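Local structure of PfVFT1 (Plasmodium falciparum, 5JKQ) at residues 34-37 against 38-42; 86-89 against 90-93; 94-97 against 98-102; 101-104 against 105-108; 107-110 against 111-114. The protein probably binds a small solute in the cleft between its two lobes, as a Venus flytrap protein related to solute-binding proteins. The protein carries 3 engineered substitutions. One frame throughout, in Å; residues are numbered along the deposited sequence.

How the contacts relate
Contacts 4 and 5 are the buried pair, successive turns of helix 102-118 packed with aromatic and aliphatic side chains. Contacts 1 and 2 lie nearer the surface, and contact 3 is partly buried. Contact 1 closes helix 32-39, whose end lies against the start of helix 102-118: I37 and V42 touch F102, while H40 reaches D105. Contacts 2 and 3 fold the loop between strand 77-83 and that helix, and their chemistry is that of turns: stacked amides, glycines and a cis proline instead of repeated helical bonds. The carbonyls of I90 and I91 in contact 2 accept from F102 and W103, tying the loop to the helix start in contact 4.

Contact 1 of 5, residues 34-37 against 38-42; sequences IDLI and DKHNV
D35 O receives the shortest of the bonds across this helix end, from K39 N at 2.9 Å, flanked by D38 N on I34 O and H40 N on L36 O. The D38 side chain folds back along the helix, its CG set beside its own backbone N (chi1 -62°), which brings D38 CG to 3.1 Å from I34 O. Carboxylate and carbonyl are both acceptors and make no bond there. D35 OD1 lies 4.7 Å from D38 OD2, and the two like-charged carboxylates probably repel each other mildly at this exposed surface. On another side of the helix L36 and H40 run alongside each other. L36 CD1 rests 3.4 Å from H40 CD2, while L36 CG meets the imidazole at its edge, in the ring plane. H40 NE2 is hydrogen-bonded to OD2 of D105 in helix 102-118, which fixes the ring's rotation between the two helices. I37, the buried residue of the group, turns its CG2 toward the chain leaving the helix: I37 CG2 is 3.9 Å from V42 CG2 and closer still to V42 O, while F102 covers I37 and V42 from helix 102-118. V42 N reaches back to I37 O at 3.1 Å, in the carbonyl plane, and N41 N makes a weaker bond to D38 O. With N41 at positive phi as the C-prime residue, this pair of bonds is a Schellman motif, the stop at the end of helix 32-39.

Contact 2 of 5, residues 86-89 against 90-93; sequences KNWG and IIGN
N87 and N93 lay their side-chain amides one over the other where the loop after strand 77-83 doubles back, and N87 also closes an Asx turn. Followed outward, N87 CB sits 3.3 Å from N93 OD1. N87 CG comes next, 3.0 Å from N93 OD1. N87 OD1 in turn lies 3.0 Å from N93 CG, so each amide oxygen covers the other's carbonyl carbon; the planes are only 2° apart and the two C=O bonds run roughly opposite ways, an arrangement in which their dipoles would attract. N87 OD1 has a second task, accepting from G89 N at 3.0 Å, with the donor above the carbonyl plane. At the tip, ND2 stacks against the N93 amide and gives a weak hydrogen bond to E95 OE1, while N93 OD1 accepts from E95 N. Both asparagines carry CG anti to their backbone N (chi1 -179° for N87), which extends the two amides far enough to overlap. Beneath them the backbones of N87 and N93 form a single beta bridge, and W88 N bonds to G92 O at 2.9 Å. The chain reverses through a beta turn whose corners are I90 and I91. G89, its first residue, has positive phi, and G92, its last, has backbone angles at which a CB would press against the preceding carbonyl oxygen. W88 packs its CB against I91 CB, and K86 CB covers one face of the indole, offset toward the rim. The turn is closed by G92 N on G89 O at 3.1 Å, the donor standing 62° out of the carbonyl plane.

Contact 3 of 5, residues 94-97 against 98-102; sequences YEQN and PPVGF
Y94 offers one ring face to P99, whose CB sits 4.0 Å from the ring centroid and 30° off the normal, a CH-pi contact. The approach is displaced toward one side of the ring: Y94 CD2 is nearest, 3.5 Å from P99 CB, with P99 CG reaching across toward CE2. The phenol end is held separately, by a hydrogen bond from Y94 OH to D148 OD2, while W103 and P104 of helix 102-118 also touch this tyrosine. Further along, Q96 starts with CG wedged between its backbone N and carbonyl carbon (chi1 51°) and then runs extended, crossing V100 at about a right angle. Q96 OE1 meets V100 CG2 at 3.6 Å. The backbone oxygen of Q96 faces P99, with P99 CA 3.3 Å from Q96 O in a CA-H...O contact, and also receives the hydroxyl of Y131. The peptide between N97 and P98 is cis, and with N97 and P98 both in extended backbone conformations the residues Q96 to P99 make a type VIb turn, which needs no hydrogen bond between its ends. N97 keeps its amide close to this bend: CG is anti to the backbone N, and N97 OD1 lies over the start of the proline, 3.2 Å from P98 CA. On the other arm of that amide, N97 ND2 donates to Y129 O, joining the turn to strand 126-132.

Contact 4 of 5, residues 101-104 against 105-108; sequences GFWP and DVMY
G101 O and D105 N make the first bond of helix 102-118, 3.0 Å long, with G101 in the N-cap position. From there each carbonyl is answered in turn: F102 O by V106 N at 2.8 Å, W103 O by M107 N (a selenomethionine), and P104 O by Y108 N at 3.0 Å. The helix start leaves few donors wanting. The N-H groups of F102 and W103 bond to the I90 and I91 carbonyls of the preceding loop, and P104, third residue of the first turn, has no N-H to satisfy. P104 O has a further neighbour, since the Y108 ring lays one face over it, the oxygen 3.1 Å above the plane and offset toward the rim. Y108 OH is bonded to P99 O and W103 NE1 to Y44 OH, while D105 OD2 is already taken by H40 NE2. Apolar packing fills the side facing helix 32-39 and strand 175-184: V106 CG2 sits over the F102 ring in a CH-pi contact, 3.6 Å from the centroid and 20° off the normal, and F102 CE2 in turn lies over the centre of the W103 indole.

Contact 5 of 5, residues 107-110 against 111-114; sequences MYII and WETI
M107, a selenomethionine, and W111 lie side by side one turn apart in a Met-aromatic contact, on the face of helix 102-118 that packs against the parallel sheet of its lobe. This is the tight side. The M107 chain bends at chi2 and chi3 and brings SE to the edge of the indole, 4.5 Å from the centroid of the five-membered ring and 81° off its normal. I114 CD1 covers one indole face, 3.6 Å above the plane and offset toward the rim, and also rests 3.8 Å from I110 CG2, so I114 CD1 bridges the indole and I110. V78 and I127 of the sheet and L16 of helix 14-29 touch W111 as well. T113 is buried too, its hydroxyl satisfied within the helix: with OG1 set beside its backbone N (chi1 -57°), T113 OG1 donates to I109 O at 2.7 Å. T113 N also donates to I109 O, at 3.0 Å and from above the carbonyl plane, so two donors grip one acceptor. The partly exposed side is sparser. E112 CG still rests on Y108 O, at 3.1 Å, and only the carboxylate end is loosely packed, E112 OE1 lying 3.8 Å from I109 CG2. Back on the buried side, W111 NE1 has no hydrogen-bond partner, and its neighbour across the contact is M107 SE, 3.6 Å away.

Contact 1 of 5, residues 34-37 against 38-42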
loop_
_atom_site.group_PDB
_atom_site.type_symbol
_atom_site.label_atom_id
_atom_site.label_comp_id
_atom_site.label_asym_id
_atom_site.label_seq_id
_atom_site.Cartn_x
_atom_site.Cartn_y
_atom_site.Cartn_z
ATOM N N ILE A 34 14.201 4.496 -3.752
ATOM C CA ILE A 34 13.818 5.263 -4.934
ATOM C C ILE A 34 14.541 4.725 -6.169
ATOM O O ILE A 34 14.009 4.768 -7.277
ATOM C CB ILE A 34 14.119 6.766 -4.755
ATOM C CG1 ILE A 34 13.455 7.279 -3.473
ATOM C CG2 ILE A 34 13.625 7.557 -5.970
ATOM C CD1 ILE A 34 13.739 8.735 -3.148
ATOM N N ASP A 35 15.753 4.214 -5.974
ATOM C CA ASP A 35 16.485 3.562 -7.054
ATOM C C ASP A 35 15.725 2.334 -7.540
ATOM O O ASP A 35 15.655 2.069 -8.741
ATOM C CB ASP A 35 17.888 3.164 -6.591
ATOM C CG ASP A 35 18.847 4.339 -6.555
ATOM O OD1 ASP A 35 18.386 5.491 -6.696
ATOM O OD2 ASP A 35 20.061 4.108 -6.377
ATOM N N LEU A 36 15.153 1.592 -6.596
ATOM C CA LEU A 36 14.390 0.390 -6.910
ATOM C C LEU A 36 13.091 0.732 -7.633
ATOM O O LEU A 36 12.623 -0.029 -8.481
ATOM C CB LEU A 36 14.086 -0.391 -5.632
ATOM C CG LEU A 36 13.217 -1.637 -5.793
ATOM C CD1 LEU A 36 13.956 -2.707 -6.581
ATOM C CD2 LEU A 36 12.782 -2.156 -4.431
ATOM N N ILE A 37 12.503 1.868 -7.277
ATOM C CA ILE A 37 11.287 2.341 -7.928
ATOM C C ILE A 37 11.601 2.703 -9.378
ATOM O O ILE A 37 10.840 2.373 -10.286
ATOM C CB ILE A 37 10.684 3.552 -7.170
ATOM C CG1 ILE A 37 10.065 3.076 -5.854
ATOM C CG2 ILE A 37 9.619 4.270 -8.003
ATOM C CD1 ILE A 37 9.673 4.188 -4.900
ATOM N N ASP A 38 12.733 3.366 -9.589
ATOM C CA ASP A 38 13.159 3.755 -10.929
ATOM C C ASP A 38 13.526 2.533 -11.771
ATOM O O ASP A 38 13.179 2.459 -12.950
ATOM C CB ASP A 38 14.352 4.714 -10.861
ATOM C CG ASP A 38 14.025 6.009 -10.138
ATOM O OD1 ASP A 38 12.833 6.382 -10.078
ATOM O OD2 ASP A 38 14.965 6.661 -9.634
ATOM N N LYS A 39 14.226 1.579 -11.161
ATOM C CA LYS A 39 14.668 0.380 -11.867
ATOM C C LYS A 39 13.492 -0.394 -12.453
ATOM O O LYS A 39 13.553 -0.871 -13.588
ATOM C CB LYS A 39 15.471 -0.527 -10.931
ATOM C CG LYS A 39 15.863 -1.860 -11.560
ATOM C CD LYS A 39 16.756 -2.681 -10.648
ATOM C CE LYS A 39 17.245 -3.941 -11.347
ATOM N NZ LYS A 39 16.128 -4.773 -11.881
ATOM N N HIS A 40 12.425 -0.526 -11.671
ATOM C CA HIS A 40 11.221 -1.212 -12.123
ATOM C C HIS A 40 10.288 -0.268 -12.871
ATOM O O HIS A 40 9.279 -0.698 -13.429
ATOM C CB HIS A 40 10.486 -1.832 -10.939
ATOM C CG HIS A 40 11.181 -3.021 -10.356
ATOM N ND1 HIS A 40 11.321 -4.210 -11.038
ATOM C CD2 HIS A 40 11.772 -3.206 -9.152
ATOM C CE1 HIS A 40 11.970 -5.076 -10.281
ATOM N NE2 HIS A 40 12.255 -4.492 -9.131
ATOM N N ASN A 41 10.638 1.016 -12.881
ATOM C CA ASN A 41 9.840 2.038 -13.545
ATOM C C ASN A 41 8.385 1.993 -13.090
ATOM O O ASN A 41 7.462 2.029 -13.908
ATOM C CB ASN A 41 9.923 1.878 -15.065
ATOM C CG ASN A 41 9.548 3.146 -15.805
ATOM O OD1 ASN A 41 9.963 4.243 -15.432
ATOM N ND2 ASN A 41 8.744 3.004 -16.852
ATOM N N VAL A 42 8.194 1.897 -11.777
ATOM C CA VAL A 42 6.860 1.880 -11.186
ATOM C C VAL A 42 6.525 3.260 -10.626
ATOM O O VAL A 42 7.413 4.013 -10.221
ATOM C CB VAL A 42 6.737 0.812 -10.075
ATOM C CG1 VAL A 42 6.770 -0.587 -10.681
ATOM C CG2 VAL A 42 7.835 0.972 -9.031
#

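Contact 2 of 5, residues 86-89 against 90-93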
loop_
_atom_site.group_PDB
_atom_site.type_symbol
_atom_site.label_atom_id
_atom_site.label_comp_id
_atom_site.label_asym_id
_atom_site.label_seq_id
_atom_site.Cartn_x
_atom_site.Cartn_y
_atom_site.Cartn_z
ATOM N N LYS A 86 -1.593 -14.251 -7.198
ATOM C CA LYS A 86 -1.524 -12.871 -7.664
ATOM C C LYS A 86 -0.312 -12.674 -8.563
ATOM O O LYS A 86 0.791 -13.122 -8.248
ATOM C CB LYS A 86 -1.465 -11.896 -6.484
ATOM C CG LYS A 86 -2.713 -11.880 -5.615
ATOM C CD LYS A 86 -3.968 -11.614 -6.431
ATOM C CE LYS A 86 -5.153 -11.293 -5.537
ATOM N NZ LYS A 86 -6.439 -11.294 -6.291
ATOM N N ASN A 87 -0.537 -12.008 -9.692
ATOM C CA ASN A 87 0.530 -11.671 -10.623
ATOM C C ASN A 87 0.218 -10.347 -11.309
ATOM O O ASN A 87 -0.675 -10.274 -12.152
ATOM C CB ASN A 87 0.716 -12.784 -11.658
ATOM C CG ASN A 87 1.831 -12.489 -12.647
ATOM O OD1 ASN A 87 2.571 -11.514 -12.501
ATOM N ND2 ASN A 87 1.963 -13.342 -13.656
ATOM N N TRP A 88 0.954 -9.304 -10.930
ATOM C CA TRP A 88 0.761 -7.972 -11.495
ATOM C C TRP A 88 1.934 -7.581 -12.385
ATOM O O TRP A 88 2.169 -6.400 -12.638
ATOM C CB TRP A 88 0.580 -6.938 -10.383
ATOM C CG TRP A 88 -0.549 -7.261 -9.455
ATOM C CD1 TRP A 88 -1.874 -7.320 -9.769
ATOM C CD2 TRP A 88 -0.452 -7.562 -8.056
ATOM N NE1 TRP A 88 -2.611 -7.644 -8.654
ATOM C CE2 TRP A 88 -1.761 -7.797 -7.590
ATOM C CE3 TRP A 88 0.612 -7.656 -7.155
ATOM C CZ2 TRP A 88 -2.033 -8.120 -6.262
ATOM C CZ3 TRP A 88 0.339 -7.979 -5.837
ATOM C CH2 TRP A 88 -0.971 -8.207 -5.404
ATOM N N GLY A 89 2.671 -8.581 -12.856
ATOM C CA GLY A 89 3.784 -8.347 -13.755
ATOM C C GLY A 89 5.004 -7.825 -13.027
ATOM O O GLY A 89 5.449 -8.413 -12.041
ATOM N N ILE A 90 5.544 -6.715 -13.515
ATOM C CA ILE A 90 6.756 -6.142 -12.942
ATOM C C ILE A 90 6.474 -5.578 -11.551
ATOM O O ILE A 90 7.366 -5.505 -10.705
ATOM C CB ILE A 90 7.338 -5.034 -13.853
ATOM C CG1 ILE A 90 8.791 -4.725 -13.473
ATOM C CG2 ILE A 90 6.467 -3.766 -13.813
ATOM C CD1 ILE A 90 9.766 -5.866 -13.746
ATOM N N ILE A 91 5.225 -5.189 -11.323
ATOM C CA ILE A 91 4.800 -4.658 -10.034
ATOM C C ILE A 91 4.957 -5.709 -8.938
ATOM O O ILE A 91 5.191 -5.378 -7.776
ATOM C CB ILE A 91 3.335 -4.164 -10.108
ATOM C CG1 ILE A 91 3.300 -2.796 -10.787
ATOM C CG2 ILE A 91 2.695 -4.063 -8.721
ATOM C CD1 ILE A 91 1.923 -2.361 -11.222
ATOM N N GLY A 92 4.836 -6.978 -9.317
ATOM C CA GLY A 92 4.988 -8.068 -8.373
ATOM C C GLY A 92 4.301 -9.339 -8.830
ATOM O O GLY A 92 3.086 -9.360 -9.030
ATOM N N ASN A 93 5.088 -10.399 -8.990
ATOM C CA ASN A 93 4.578 -11.697 -9.417
ATOM C C ASN A 93 4.741 -12.742 -8.318
ATOM O O ASN A 93 5.860 -13.125 -7.974
ATOM C CB ASN A 93 5.294 -12.150 -10.690
ATOM C CG ASN A 93 4.662 -13.378 -11.312
ATOM O OD1 ASN A 93 3.676 -13.911 -10.802
ATOM N ND2 ASN A 93 5.218 -13.827 -12.429
#

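Contact 3 of 5, residues 94-97 against 98-102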
loop_
_atom_site.group_PDB
_atom_site.type_symbol
_atom_site.label_atom_id
_atom_site.label_comp_id
_atom_site.label_asym_id
_atom_site.label_seq_id
_atom_site.Cartn_x
_atom_site.Cartn_y
_atom_site.Cartn_z
ATOM N N TYR A 94 3.613 -13.203 -7.780
ATOM C CA TYR A 94 3.605 -14.160 -6.678
ATOM C C TYR A 94 3.116 -15.540 -7.116
ATOM O O TYR A 94 2.770 -16.376 -6.280
ATOM C CB TYR A 94 2.732 -13.640 -5.534
ATOM C CG TYR A 94 3.253 -12.372 -4.897
ATOM C CD1 TYR A 94 3.070 -11.137 -5.507
ATOM C CD2 TYR A 94 3.928 -12.409 -3.684
ATOM C CE1 TYR A 94 3.545 -9.979 -4.929
ATOM C CE2 TYR A 94 4.406 -11.255 -3.097
ATOM C CZ TYR A 94 4.211 -10.043 -3.725
ATOM O OH TYR A 94 4.685 -8.891 -3.143
ATOM N N GLU A 95 3.082 -15.777 -8.425
ATOM C CA GLU A 95 2.726 -17.093 -8.947
ATOM C C GLU A 95 3.866 -18.079 -8.707
ATOM O O GLU A 95 3.663 -19.293 -8.733
ATOM C CB GLU A 95 2.384 -17.017 -10.439
ATOM C CG GLU A 95 0.915 -16.707 -10.713
ATOM C CD GLU A 95 0.597 -16.588 -12.195
ATOM O OE1 GLU A 95 1.530 -16.681 -13.021
ATOM O OE2 GLU A 95 -0.593 -16.404 -12.534
ATOM N N GLN A 96 5.061 -17.545 -8.468
ATOM C CA GLN A 96 6.219 -18.351 -8.096
ATOM C C GLN A 96 6.704 -17.980 -6.694
ATOM O O GLN A 96 6.491 -16.859 -6.231
ATOM C CB GLN A 96 7.348 -18.164 -9.110
ATOM C CG GLN A 96 7.692 -16.711 -9.395
ATOM C CD GLN A 96 8.958 -16.563 -10.215
ATOM O OE1 GLN A 96 8.946 -15.980 -11.300
ATOM N NE2 GLN A 96 10.063 -17.088 -9.696
ATOM N N ASN A 97 7.352 -18.933 -6.029
ATOM C CA ASN A 97 7.900 -18.720 -4.695
ATOM C C ASN A 97 9.365 -19.154 -4.663
ATOM O O ASN A 97 9.663 -20.327 -4.885
ATOM C CB ASN A 97 7.089 -19.496 -3.654
ATOM C CG ASN A 97 7.365 -19.034 -2.235
ATOM O OD1 ASN A 97 8.485 -18.651 -1.898
ATOM N ND2 ASN A 97 6.338 -19.066 -1.395
ATOM N N PRO A 98 10.292 -18.217 -4.379
ATOM C CA PRO A 98 10.096 -16.815 -3.985
ATOM C C PRO A 98 9.564 -15.936 -5.116
ATOM O O PRO A 98 9.911 -16.159 -6.277
ATOM C CB PRO A 98 11.501 -16.370 -3.578
ATOM C CG PRO A 98 12.399 -17.196 -4.418
ATOM C CD PRO A 98 11.724 -18.537 -4.531
ATOM N N PRO A 99 8.734 -14.936 -4.781
ATOM C CA PRO A 99 8.163 -14.053 -5.803
ATOM C C PRO A 99 9.184 -13.082 -6.387
ATOM O O PRO A 99 10.265 -12.907 -5.823
ATOM C CB PRO A 99 7.072 -13.301 -5.036
ATOM C CG PRO A 99 7.561 -13.267 -3.639
ATOM C CD PRO A 99 8.297 -14.558 -3.425
ATOM N N VAL A 100 8.830 -12.465 -7.509
ATOM C CA VAL A 100 9.682 -11.482 -8.168
ATOM C C VAL A 100 8.884 -10.216 -8.465
ATOM O O VAL A 100 7.654 -10.221 -8.411
ATOM C CB VAL A 100 10.278 -12.033 -9.483
ATOM C CG1 VAL A 100 11.275 -13.140 -9.190
ATOM C CG2 VAL A 100 9.173 -12.534 -10.404
ATOM N N GLY A 101 9.595 -9.138 -8.779
ATOM C CA GLY A 101 8.970 -7.863 -9.081
ATOM C C GLY A 101 9.252 -6.826 -8.013
ATOM O O GLY A 101 10.029 -7.066 -7.087
ATOM N N PHE A 102 8.605 -5.672 -8.140
ATOM C CA PHE A 102 8.877 -4.533 -7.272
ATOM C C PHE A 102 8.593 -4.822 -5.801
ATOM O O PHE A 102 9.487 -4.715 -4.962
ATOM C CB PHE A 102 8.057 -3.325 -7.717
ATOM C CG PHE A 102 8.152 -2.157 -6.780
ATOM C CD1 PHE A 102 9.293 -1.373 -6.742
ATOM C CD2 PHE A 102 7.099 -1.843 -5.937
ATOM C CE1 PHE A 102 9.383 -0.297 -5.878
ATOM C CE2 PHE A 102 7.183 -0.768 -5.071
ATOM C CZ PHE A 102 8.324 0.007 -5.041
#

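Contact 4 of 5, residues 101-104 against 105-108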
loop_
_atom_site.group_PDB
_atom_site.type_symbol
_atom_site.label_atom_id
_atom_site.label_comp_id
_atom_site.label_asym_id
_atom_site.label_seq_id
_atom_site.Cartn_x
_atom_site.Cartn_y
_atom_site.Cartn_z
ATOM N N GLY A 101 9.595 -9.138 -8.779
ATOM C CA GLY A 101 8.970 -7.863 -9.081
ATOM C C GLY A 101 9.252 -6.826 -8.013
ATOM O O GLY A 101 10.029 -7.066 -7.087
ATOM N N PHE A 102 8.605 -5.672 -8.140
ATOM C CA PHE A 102 8.877 -4.533 -7.272
ATOM C C PHE A 102 8.593 -4.822 -5.801
ATOM O O PHE A 102 9.487 -4.715 -4.962
ATOM C CB PHE A 102 8.057 -3.325 -7.717
ATOM C CG PHE A 102 8.152 -2.157 -6.780
ATOM C CD1 PHE A 102 9.293 -1.373 -6.742
ATOM C CD2 PHE A 102 7.099 -1.843 -5.937
ATOM C CE1 PHE A 102 9.383 -0.297 -5.878
ATOM C CE2 PHE A 102 7.183 -0.768 -5.071
ATOM C CZ PHE A 102 8.324 0.007 -5.041
ATOM N N TRP A 103 7.352 -5.180 -5.490
ATOM C CA TRP A 103 6.936 -5.336 -4.099
ATOM C C TRP A 103 7.745 -6.402 -3.359
ATOM O O TRP A 103 8.134 -6.186 -2.211
ATOM C CB TRP A 103 5.440 -5.652 -4.029
ATOM C CG TRP A 103 4.601 -4.433 -4.219
ATOM C CD1 TRP A 103 3.762 -4.169 -5.258
ATOM C CD2 TRP A 103 4.539 -3.293 -3.352
ATOM N NE1 TRP A 103 3.173 -2.939 -5.091
ATOM C CE2 TRP A 103 3.633 -2.381 -3.928
ATOM C CE3 TRP A 103 5.157 -2.957 -2.144
ATOM C CZ2 TRP A 103 3.329 -1.155 -3.337
ATOM C CZ3 TRP A 103 4.853 -1.738 -1.559
ATOM C CH2 TRP A 103 3.948 -0.854 -2.156
ATOM N N PRO A 104 8.000 -7.554 -4.001
ATOM C CA PRO A 104 8.940 -8.499 -3.387
ATOM C C PRO A 104 10.323 -7.888 -3.173
ATOM O O PRO A 104 10.917 -8.084 -2.111
ATOM C CB PRO A 104 8.998 -9.645 -4.403
ATOM C CG PRO A 104 7.692 -9.599 -5.082
ATOM C CD PRO A 104 7.322 -8.144 -5.169
ATOM N N ASP A 105 10.824 -7.155 -4.166
ATOM C CA ASP A 105 12.134 -6.520 -4.059
ATOM C C ASP A 105 12.174 -5.499 -2.926
ATOM O O ASP A 105 13.210 -5.324 -2.287
ATOM C CB ASP A 105 12.521 -5.832 -5.373
ATOM C CG ASP A 105 13.152 -6.782 -6.377
ATOM O OD1 ASP A 105 13.564 -7.896 -5.988
ATOM O OD2 ASP A 105 13.249 -6.400 -7.561
ATOM N N VAL A 106 11.054 -4.822 -2.690
ATOM C CA VAL A 106 10.948 -3.880 -1.577
ATOM C C VAL A 106 11.136 -4.607 -0.250
ATOM O O VAL A 106 11.879 -4.148 0.619
ATOM C CB VAL A 106 9.580 -3.146 -1.579
ATOM C CG1 VAL A 106 9.334 -2.407 -0.255
ATOM C CG2 VAL A 106 9.500 -2.177 -2.749
HETATM N N MSE A 107 10.465 -5.744 -0.095
HETATM C CA MSE A 107 10.531 -6.490 1.155
HETATM C C MSE A 107 11.928 -7.066 1.363
HETATM O O MSE A 107 12.397 -7.174 2.495
HETATM C CB MSE A 107 9.488 -7.610 1.179
HETATM C CG MSE A 107 9.412 -8.348 2.510
HETATM SE SE MSE A 107 8.853 -7.197 3.988
HETATM C CE MSE A 107 6.927 -7.382 3.767
ATOM N N TYR A 108 12.589 -7.429 0.266
ATOM C CA TYR A 108 13.939 -7.979 0.337
ATOM C C TYR A 108 14.936 -6.949 0.859
ATOM O O TYR A 108 15.712 -7.239 1.768
ATOM C CB TYR A 108 14.395 -8.484 -1.038
ATOM C CG TYR A 108 13.618 -9.670 -1.567
ATOM C CD1 TYR A 108 13.134 -10.651 -0.710
ATOM C CD2 TYR A 108 13.371 -9.810 -2.925
ATOM C CE1 TYR A 108 12.425 -11.735 -1.192
ATOM C CE2 TYR A 108 12.661 -10.889 -3.416
ATOM C CZ TYR A 108 12.191 -11.848 -2.546
ATOM O OH TYR A 108 11.486 -12.925 -3.032
#

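Contact 5 of 5, residues 107-110 against 111-114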
loop_
_atom_site.group_PDB
_atom_site.type_symbol
_atom_site.label_atom_id
_atom_site.label_comp_id
_atom_site.label_asym_id
_atom_site.label_seq_id
_atom_site.Cartn_x
_atom_site.Cartn_y
_atom_site.Cartn_z
HETATM N N MSE A 107 10.465 -5.744 -0.095
HETATM C CA MSE A 107 10.531 -6.490 1.155
HETATM C C MSE A 107 11.928 -7.066 1.363
HETATM O O MSE A 107 12.397 -7.174 2.495
HETATM C CB MSE A 107 9.488 -7.610 1.179
HETATM C CG MSE A 107 9.412 -8.348 2.510
HETATM SE SE MSE A 107 8.853 -7.197 3.988
HETATM C CE MSE A 107 6.927 -7.382 3.767
ATOM N N TYR A 108 12.589 -7.429 0.266
ATOM C CA TYR A 108 13.939 -7.979 0.337
ATOM C C TYR A 108 14.936 -6.949 0.859
ATOM O O TYR A 108 15.712 -7.239 1.768
ATOM C CB TYR A 108 14.395 -8.484 -1.038
ATOM C CG TYR A 108 13.618 -9.670 -1.567
ATOM C CD1 TYR A 108 13.134 -10.651 -0.710
ATOM C CD2 TYR A 108 13.371 -9.810 -2.925
ATOM C CE1 TYR A 108 12.425 -11.735 -1.192
ATOM C CE2 TYR A 108 12.661 -10.889 -3.416
ATOM C CZ TYR A 108 12.191 -11.848 -2.546
ATOM O OH TYR A 108 11.486 -12.925 -3.032
ATOM N N ILE A 109 14.922 -5.748 0.289
ATOM C CA ILE A 109 15.895 -4.733 0.680
ATOM C C ILE A 109 15.625 -4.227 2.100
ATOM O O ILE A 109 16.549 -3.805 2.794
ATOM C CB ILE A 109 15.914 -3.541 -0.303
ATOM C CG1 ILE A 109 14.528 -2.895 -0.407
ATOM C CG2 ILE A 109 16.414 -4.005 -1.668
ATOM C CD1 ILE A 109 14.509 -1.607 -1.199
ATOM N N ILE A 110 14.370 -4.278 2.535
ATOM C CA ILE A 110 14.038 -3.874 3.898
ATOM C C ILE A 110 14.709 -4.825 4.880
ATOM O O ILE A 110 15.319 -4.387 5.853
ATOM C CB ILE A 110 12.509 -3.840 4.132
ATOM C CG1 ILE A 110 11.922 -2.576 3.503
ATOM C CG2 ILE A 110 12.169 -3.865 5.634
ATOM C CD1 ILE A 110 10.402 -2.522 3.501
ATOM N N TRP A 111 14.611 -6.125 4.610
ATOM C CA TRP A 111 15.167 -7.132 5.507
ATOM C C TRP A 111 16.663 -7.337 5.293
ATOM O O TRP A 111 17.360 -7.807 6.191
ATOM C CB TRP A 111 14.416 -8.454 5.347
ATOM C CG TRP A 111 13.142 -8.453 6.130
ATOM C CD1 TRP A 111 11.877 -8.306 5.642
ATOM C CD2 TRP A 111 13.014 -8.571 7.550
ATOM N NE1 TRP A 111 10.966 -8.336 6.672
ATOM C CE2 TRP A 111 11.640 -8.499 7.853
ATOM C CE3 TRP A 111 13.927 -8.738 8.596
ATOM C CZ2 TRP A 111 11.159 -8.587 9.158
ATOM C CZ3 TRP A 111 13.446 -8.826 9.890
ATOM C CH2 TRP A 111 12.076 -8.751 10.159
ATOM N N GLU A 112 17.158 -6.979 4.112
ATOM C CA GLU A 112 18.599 -6.932 3.887
ATOM C C GLU A 112 19.204 -5.841 4.762
ATOM O O GLU A 112 20.266 -6.022 5.358
ATOM C CB GLU A 112 18.918 -6.679 2.412
ATOM C CG GLU A 112 18.768 -7.911 1.526
ATOM C CD GLU A 112 18.785 -7.586 0.042
ATOM O OE1 GLU A 112 19.069 -6.424 -0.320
ATOM O OE2 GLU A 112 18.513 -8.500 -0.767
ATOM N N THR A 113 18.506 -4.711 4.836
ATOM C CA THR A 113 18.932 -3.584 5.655
ATOM C C THR A 113 18.848 -3.942 7.137
ATOM O O THR A 113 19.749 -3.623 7.914
ATOM C CB THR A 113 18.069 -2.333 5.373
ATOM O OG1 THR A 113 18.132 -2.008 3.978
ATOM C CG2 THR A 113 18.548 -1.140 6.187
ATOM N N ILE A 114 17.765 -4.609 7.520
ATOM C CA ILE A 114 17.583 -5.049 8.897
ATOM C C ILE A 114 18.674 -6.048 9.270
ATOM O O ILE A 114 19.232 -5.991 10.368
ATOM C CB ILE A 114 16.185 -5.683 9.106
ATOM C CG1 ILE A 114 15.111 -4.596 9.042
ATOM C CG2 ILE A 114 16.091 -6.405 10.454
ATOM C CD1 ILE A 114 13.707 -5.123 8.820
#